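Local coordinates for protein soluble epoxide hydrolase (Bacillus megaterium, PDB 4INZ) that belongs to the alpha/beta hydrolase family, single-chain enzymes built round a mostly parallel central sheet, at residues His141-Gln155 / Thr258-Val271. The protein carries 1 engineered substitution. Numbering follows the deposited sequence.
Sequences HPYTFMRELRTNKNQ and TFMPENLDGIEEYV. With EDO (1,2-ethanediol), chain C.
T144 and N263 meet at the tightly packed middle of this contact. The short, branched T144 suits a helix face pressed against a loop: its OG1 gives a hydrogen bond to N263 O at 2.7 Å, in the carbonyl plane on a lone pair, while CG2 rests against the Y270 ring. OG1 reaches that oxygen because chi1 (65°) sets it between the backbone N and the carbonyl carbon. A water joins T144 OG1, N263 OD1 and H141 N, polar atoms of three buried residues. Next to it, H141, Y143 and Y270 form an aromatic cluster. Y143 CB sits over one face of the Y270 ring, 3.6 Å from its centroid, a CH-pi contact, and I267 covers part of one H141 face. The H141 imidazole also caps helix 142-151, ND1 accepting from T144 N in the ring plane, and its NE2 bonds Y125.

Toward solvent the contact loosens into charged and water-bridged links. The long side chain of R147, bent at chi3, brings its guanidinium to the loop; NH1 and NH2 grip D265 O end-on, each at 2.9 Å, while NE and NH2 hold E148 OE2 from opposite faces of the carboxylate plane. That salt bridge probably steadies the guanidinium. N152 ND2 donates to E148 OE1. It also reaches across, N152 ND2 to E262 OE1 at 3.2 Å, and a water links E262 OE1 to N154.

Helix 142-151, which follows strand 131-137, thus lies against the loop joining strands 248-253 and 274-279; V271 packs on helix 115-126, and L264 touches W252 of the first strand and V276 of the second.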
loop_
_atom_site.group_PDB
_atom_site.type_symbol
_atom_site.label_atom_id
_atom_site.label_comp_id
_atom_site.label_asym_id
_atom_site.label_seq_id
_atom_site.Cartn_x
_atom_site.Cartn_y
_atom_site.Cartn_z
ATOM N N HIS A 141 -7.715 -0.488 -7.162
ATOM C CA HIS A 141 -7.557 0.316 -8.367
ATOM C C HIS A 141 -8.609 1.419 -8.297
ATOM O O HIS A 141 -9.750 1.156 -7.935
ATOM C CB HIS A 141 -7.769 -0.530 -9.629
ATOM C CG HIS A 141 -7.705 0.263 -10.898
ATOM N ND1 HIS A 141 -8.827 0.769 -11.520
ATOM C CD2 HIS A 141 -6.650 0.652 -11.653
ATOM C CE1 HIS A 141 -8.466 1.429 -12.606
ATOM N NE2 HIS A 141 -7.149 1.377 -12.708
ATOM N N PRO A 142 -8.228 2.663 -8.619
ATOM C CA PRO A 142 -9.150 3.791 -8.423
ATOM C C PRO A 142 -10.545 3.581 -9.010
ATOM O O PRO A 142 -11.530 4.003 -8.400
ATOM C CB PRO A 142 -8.435 4.941 -9.130
ATOM C CG PRO A 142 -6.985 4.615 -8.944
ATOM C CD PRO A 142 -6.905 3.110 -9.083
ATOM N N TYR A 143 -10.637 2.941 -10.168
ATOM C CA TYR A 143 -11.928 2.842 -10.850
ATOM C C TYR A 143 -12.660 1.535 -10.577
ATOM O O TYR A 143 -13.851 1.547 -10.259
ATOM C CB TYR A 143 -11.778 3.077 -12.358
ATOM C CG TYR A 143 -11.448 4.510 -12.712
ATOM C CD1 TYR A 143 -10.129 4.936 -12.805
ATOM C CD2 TYR A 143 -12.459 5.443 -12.935
ATOM C CE1 TYR A 143 -9.820 6.246 -13.118
ATOM C CE2 TYR A 143 -12.162 6.755 -13.252
ATOM C CZ TYR A 143 -10.842 7.153 -13.342
ATOM O OH TYR A 143 -10.542 8.458 -13.660
ATOM N N THR A 144 -11.966 0.406 -10.698
ATOM C CA THR A 144 -12.632 -0.867 -10.472
ATOM C C THR A 144 -13.098 -1.017 -9.027
ATOM O O THR A 144 -14.101 -1.676 -8.766
ATOM C CB THR A 144 -11.775 -2.089 -10.896
ATOM O OG1 THR A 144 -10.606 -2.185 -10.069
ATOM C CG2 THR A 144 -11.372 -1.984 -12.370
ATOM N N PHE A 145 -12.382 -0.402 -8.084
ATOM C CA PHE A 145 -12.780 -0.529 -6.685
ATOM C C PHE A 145 -14.140 0.099 -6.417
ATOM O O PHE A 145 -14.967 -0.469 -5.701
ATOM C CB PHE A 145 -11.746 0.071 -5.732
ATOM C CG PHE A 145 -12.090 -0.130 -4.287
ATOM C CD1 PHE A 145 -12.177 -1.411 -3.757
ATOM C CD2 PHE A 145 -12.331 0.952 -3.454
ATOM C CE1 PHE A 145 -12.490 -1.607 -2.425
ATOM C CE2 PHE A 145 -12.646 0.758 -2.121
ATOM C CZ PHE A 145 -12.730 -0.522 -1.609
ATOM N N MET A 146 -14.370 1.282 -6.975
ATOM C CA MET A 146 -15.671 1.928 -6.830
ATOM C C MET A 146 -16.759 1.087 -7.499
ATOM O O MET A 146 -17.864 0.955 -6.978
ATOM C CB MET A 146 -15.644 3.338 -7.412
ATOM C CG MET A 146 -14.682 4.261 -6.691
ATOM S SD MET A 146 -15.071 4.497 -4.938
ATOM C CE MET A 146 -16.559 5.510 -5.049
ATOM N N ARG A 147 -16.436 0.507 -8.649
ATOM C CA ARG A 147 -17.377 -0.374 -9.328
ATOM C C ARG A 147 -17.808 -1.530 -8.419
ATOM O O ARG A 147 -18.986 -1.867 -8.337
ATOM C CB ARG A 147 -16.755 -0.917 -10.613
ATOM C CG ARG A 147 -17.695 -1.744 -11.479
ATOM C CD ARG A 147 -16.910 -2.465 -12.557
ATOM N NE ARG A 147 -15.922 -3.367 -11.974
ATOM C CZ ARG A 147 -14.859 -3.841 -12.617
ATOM N NH1 ARG A 147 -14.631 -3.491 -13.877
ATOM N NH2 ARG A 147 -14.016 -4.660 -11.994
ATOM N N GLU A 148 -16.849 -2.144 -7.735
ATOM C CA GLU A 148 -17.159 -3.281 -6.874
ATOM C C GLU A 148 -17.898 -2.865 -5.599
ATOM O O GLU A 148 -18.795 -3.573 -5.142
ATOM C CB GLU A 148 -15.897 -4.084 -6.551
ATOM C CG GLU A 148 -15.172 -4.585 -7.795
ATOM C CD GLU A 148 -16.057 -5.462 -8.684
ATOM O OE1 GLU A 148 -16.790 -6.320 -8.145
ATOM O OE2 GLU A 148 -16.018 -5.291 -9.923
ATOM N N LEU A 149 -17.529 -1.718 -5.032
ATOM C CA LEU A 149 -18.247 -1.198 -3.866
ATOM C C LEU A 149 -19.714 -0.959 -4.195
ATOM O O LEU A 149 -20.585 -1.125 -3.339
ATOM C CB LEU A 149 -17.632 0.113 -3.371
ATOM C CG LEU A 149 -16.404 0.032 -2.471
ATOM C CD1 LEU A 149 -16.057 1.425 -1.946
ATOM C CD2 LEU A 149 -16.653 -0.937 -1.318
ATOM N N ARG A 150 -19.983 -0.557 -5.432
ATOM C CA ARG A 150 -21.352 -0.261 -5.854
ATOM C C ARG A 150 -22.208 -1.512 -6.043
ATOM O O ARG A 150 -23.400 -1.505 -5.733
ATOM C CB ARG A 150 -21.367 0.554 -7.156
ATOM C CG ARG A 150 -21.136 2.046 -6.976
ATOM C CD ARG A 150 -21.462 2.826 -8.246
ATOM N NE ARG A 150 -20.529 2.539 -9.337
ATOM C CZ ARG A 150 -19.385 3.189 -9.527
ATOM N NH1 ARG A 150 -19.027 4.156 -8.693
ATOM N NH2 ARG A 150 -18.593 2.872 -10.542
ATOM N N THR A 151 -21.609 -2.585 -6.550
ATOM C CA THR A 151 -22.416 -3.705 -7.039
ATOM C C THR A 151 -22.081 -5.059 -6.432
ATOM O O THR A 151 -22.906 -5.973 -6.450
ATOM C CB THR A 151 -22.307 -3.831 -8.569
ATOM O OG1 THR A 151 -20.933 -4.007 -8.935
ATOM C CG2 THR A 151 -22.847 -2.582 -9.245
ATOM N N ASN A 152 -20.870 -5.195 -5.910
ATOM C CA ASN A 152 -20.390 -6.491 -5.451
ATOM C C ASN A 152 -20.707 -6.699 -3.977
ATOM O O ASN A 152 -20.081 -6.090 -3.115
ATOM C CB ASN A 152 -18.886 -6.598 -5.704
ATOM C CG ASN A 152 -18.332 -7.985 -5.423
ATOM O OD1 ASN A 152 -18.858 -8.725 -4.587
ATOM N ND2 ASN A 152 -17.249 -8.339 -6.116
ATOM N N LYS A 153 -21.688 -7.551 -3.691
ATOM C CA LYS A 153 -22.093 -7.795 -2.308
ATOM C C LYS A 153 -20.952 -8.323 -1.444
ATOM O O LYS A 153 -20.837 -7.963 -0.267
ATOM C CB LYS A 153 -23.294 -8.742 -2.249
ATOM C CG LYS A 153 -24.583 -8.114 -2.751
ATOM C CD LYS A 153 -24.690 -6.676 -2.267
ATOM C CE LYS A 153 -26.118 -6.161 -2.304
ATOM N NZ LYS A 153 -26.181 -4.754 -1.815
ATOM N N ASN A 154 -20.111 -9.173 -2.028
ATOM C CA ASN A 154 -18.971 -9.719 -1.306
ATOM C C ASN A 154 -17.970 -8.624 -0.938
ATOM O O ASN A 154 -17.398 -8.639 0.149
ATOM C CB ASN A 154 -18.288 -10.833 -2.111
ATOM C CG ASN A 154 -19.109 -12.117 -2.159
ATOM O OD1 ASN A 154 -19.893 -12.411 -1.252
ATOM N ND2 ASN A 154 -18.920 -12.896 -3.218
ATOM N N GLN A 155 -17.765 -7.667 -1.838
ATOM C CA GLN A 155 -16.831 -6.578 -1.568
ATOM C C GLN A 155 -17.405 -5.623 -0.531
ATOM O O GLN A 155 -16.677 -5.069 0.298
ATOM C CB GLN A 155 -16.489 -5.802 -2.837
ATOM C CG GLN A 155 -15.442 -4.726 -2.590
ATOM C CD GLN A 155 -14.145 -5.301 -2.044
ATOM O OE1 GLN A 155 -13.733 -5.006 -0.909
ATOM N NE2 GLN A 155 -13.494 -6.128 -2.846
ATOM N N THR A 258 -10.093 -9.015 2.157
ATOM C CA THR A 258 -10.402 -7.587 2.123
ATOM C C THR A 258 -10.686 -7.063 0.716
ATOM O O THR A 258 -11.464 -6.131 0.533
ATOM C CB THR A 258 -9.246 -6.773 2.725
ATOM O OG1 THR A 258 -9.017 -7.198 4.074
ATOM C CG2 THR A 258 -9.578 -5.295 2.713
ATOM N N PHE A 259 -10.031 -7.649 -0.277
ATOM C CA PHE A 259 -10.256 -7.252 -1.668
ATOM C C PHE A 259 -10.617 -8.470 -2.513
ATOM O O PHE A 259 -9.841 -9.419 -2.619
ATOM C CB PHE A 259 -9.033 -6.523 -2.244
ATOM C CG PHE A 259 -8.729 -5.225 -1.553
ATOM C CD1 PHE A 259 -9.376 -4.056 -1.923
ATOM C CD2 PHE A 259 -7.808 -5.175 -0.520
ATOM C CE1 PHE A 259 -9.105 -2.861 -1.275
ATOM C CE2 PHE A 259 -7.533 -3.982 0.127
ATOM C CZ PHE A 259 -8.187 -2.822 -0.248
ATOM N N MET A 260 -11.810 -8.434 -3.096
ATOM C CA MET A 260 -12.347 -9.555 -3.861
ATOM C C MET A 260 -11.683 -9.659 -5.223
ATOM O O MET A 260 -11.179 -8.672 -5.747
ATOM C CB MET A 260 -13.864 -9.406 -4.016
ATOM C CG MET A 260 -14.629 -9.412 -2.698
ATOM S SD MET A 260 -14.476 -10.968 -1.782
ATOM C CE MET A 260 -13.134 -10.599 -0.648
ATOM N N PRO A 261 -11.674 -10.865 -5.806
ATOM C CA PRO A 261 -11.009 -11.064 -7.097
ATOM C C PRO A 261 -11.586 -10.192 -8.211
ATOM O O PRO A 261 -10.855 -9.857 -9.145
ATOM C CB PRO A 261 -11.276 -12.546 -7.402
ATOM C CG PRO A 261 -11.495 -13.171 -6.077
ATOM C CD PRO A 261 -12.180 -12.129 -5.243
ATOM N N GLU A 262 -12.868 -9.834 -8.122
ATOM C CA GLU A 262 -13.519 -9.072 -9.192
ATOM C C GLU A 262 -12.934 -7.670 -9.383
ATOM O O GLU A 262 -13.215 -7.008 -10.383
ATOM C CB GLU A 262 -15.033 -8.988 -8.975
ATOM C CG GLU A 262 -15.768 -10.309 -9.162
ATOM C CD GLU A 262 -15.653 -11.222 -7.957
ATOM O OE1 GLU A 262 -15.247 -10.741 -6.877
ATOM O OE2 GLU A 262 -15.962 -12.424 -8.089
ATOM N N ASN A 263 -12.124 -7.216 -8.429
ATOM C CA ASN A 263 -11.438 -5.939 -8.582
ATOM C C ASN A 263 -10.576 -5.931 -9.835
ATOM O O ASN A 263 -10.249 -4.874 -10.366
ATOM C CB ASN A 263 -10.585 -5.631 -7.345
ATOM C CG ASN A 263 -11.412 -5.123 -6.193
ATOM O OD1 ASN A 263 -11.745 -3.944 -6.137
ATOM N ND2 ASN A 263 -11.765 -6.012 -5.271
ATOM N N LEU A 264 -10.222 -7.123 -10.311
ATOM C CA LEU A 264 -9.335 -7.245 -11.459
ATOM C C LEU A 264 -10.083 -7.376 -12.779
ATOM O O LEU A 264 -9.481 -7.263 -13.848
ATOM C CB LEU A 264 -8.412 -8.447 -11.282
ATOM C CG LEU A 264 -7.526 -8.320 -10.041
ATOM C CD1 LEU A 264 -6.539 -9.464 -10.006
ATOM C CD2 LEU A 264 -6.807 -6.984 -10.073
ATOM N N ASP A 265 -11.388 -7.619 -12.702
ATOM C CA ASP A 265 -12.207 -7.751 -13.903
ATOM C C ASP A 265 -12.156 -6.482 -14.753
ATOM O O ASP A 265 -12.456 -5.385 -14.270
ATOM C CB ASP A 265 -13.663 -8.061 -13.543
ATOM C CG ASP A 265 -13.835 -9.421 -12.885
ATOM O OD1 ASP A 265 -12.897 -10.242 -12.938
ATOM O OD2 ASP A 265 -14.924 -9.671 -12.321
ATOM N N GLY A 266 -11.777 -6.637 -16.017
ATOM C CA GLY A 266 -11.790 -5.540 -16.965
ATOM C C GLY A 266 -10.840 -4.406 -16.625
ATOM O O GLY A 266 -10.994 -3.287 -17.114
ATOM N N ILE A 267 -9.853 -4.689 -15.782
ATOM C CA ILE A 267 -8.899 -3.659 -15.391
ATOM C C ILE A 267 -8.123 -3.149 -16.612
ATOM O O ILE A 267 -7.699 -1.993 -16.644
ATOM C CB ILE A 267 -7.956 -4.153 -14.262
ATOM C CG1 ILE A 267 -7.178 -2.985 -13.653
ATOM C CG2 ILE A 267 -7.027 -5.252 -14.761
ATOM C CD1 ILE A 267 -6.573 -3.321 -12.314
ATOM N N GLU A 268 -7.980 -3.995 -17.631
ATOM C CA GLU A 268 -7.246 -3.610 -18.834
ATOM C C GLU A 268 -7.913 -2.472 -19.613
ATOM O O GLU A 268 -7.269 -1.829 -20.440
ATOM C CB GLU A 268 -7.013 -4.811 -19.761
ATOM C CG GLU A 268 -8.261 -5.358 -20.430
ATOM C CD GLU A 268 -8.963 -6.419 -19.599
ATOM O OE1 GLU A 268 -8.624 -6.575 -18.406
ATOM O OE2 GLU A 268 -9.856 -7.102 -20.146
ATOM N N GLU A 269 -9.196 -2.233 -19.362
ATOM C CA GLU A 269 -9.881 -1.097 -19.970
ATOM C C GLU A 269 -9.303 0.212 -19.430
ATOM O O GLU A 269 -9.266 1.226 -20.135
ATOM C CB GLU A 269 -11.388 -1.148 -19.696
ATOM C CG GLU A 269 -12.156 0.028 -20.307
ATOM C CD GLU A 269 -13.454 0.359 -19.573
ATOM O OE1 GLU A 269 -13.777 1.565 -19.453
ATOM O OE2 GLU A 269 -14.154 -0.576 -19.125
ATOM N N TYR A 270 -8.863 0.181 -18.174
ATOM C CA TYR A 270 -8.313 1.365 -17.517
ATOM C C TYR A 270 -6.804 1.412 -17.613
ATOM O O TYR A 270 -6.202 2.479 -17.500
ATOM C CB TYR A 270 -8.711 1.391 -16.042
ATOM C CG TYR A 270 -10.196 1.479 -15.830
ATOM C CD1 TYR A 270 -10.860 2.697 -15.933
ATOM C CD2 TYR A 270 -10.941 0.346 -15.532
ATOM C CE1 TYR A 270 -12.226 2.780 -15.749
ATOM C CE2 TYR A 270 -12.305 0.421 -15.343
ATOM C CZ TYR A 270 -12.942 1.638 -15.451
ATOM O OH TYR A 270 -14.302 1.713 -15.263
ATOM N N VAL A 271 -6.204 0.241 -17.805
ATOM C CA VAL A 271 -4.755 0.085 -17.823
ATOM C C VAL A 271 -4.372 -0.866 -18.951
ATOM O O VAL A 271 -4.173 -2.053 -18.719
ATOM C CB VAL A 271 -4.249 -0.514 -16.485
ATOM C CG1 VAL A 271 -2.737 -0.434 -16.404
ATOM C CG2 VAL A 271 -4.900 0.194 -15.294
HETATM C C1 EDO C . -20.982 1.330 -12.246
HETATM O O1 EDO C . -21.263 0.351 -11.238
HETATM C C2 EDO C . -19.572 1.128 -12.789
HETATM O O2 EDO C . -19.637 0.463 -14.057
HETATM O O HOH W 1 -9.862 -2.374 -7.435
HETATM O O HOH W 2 -15.646 -1.456 -15.717
HETATM O O HOH W 3 -16.877 -7.639 -12.024
HETATM O O HOH W 4 -16.493 -11.725 -4.684
#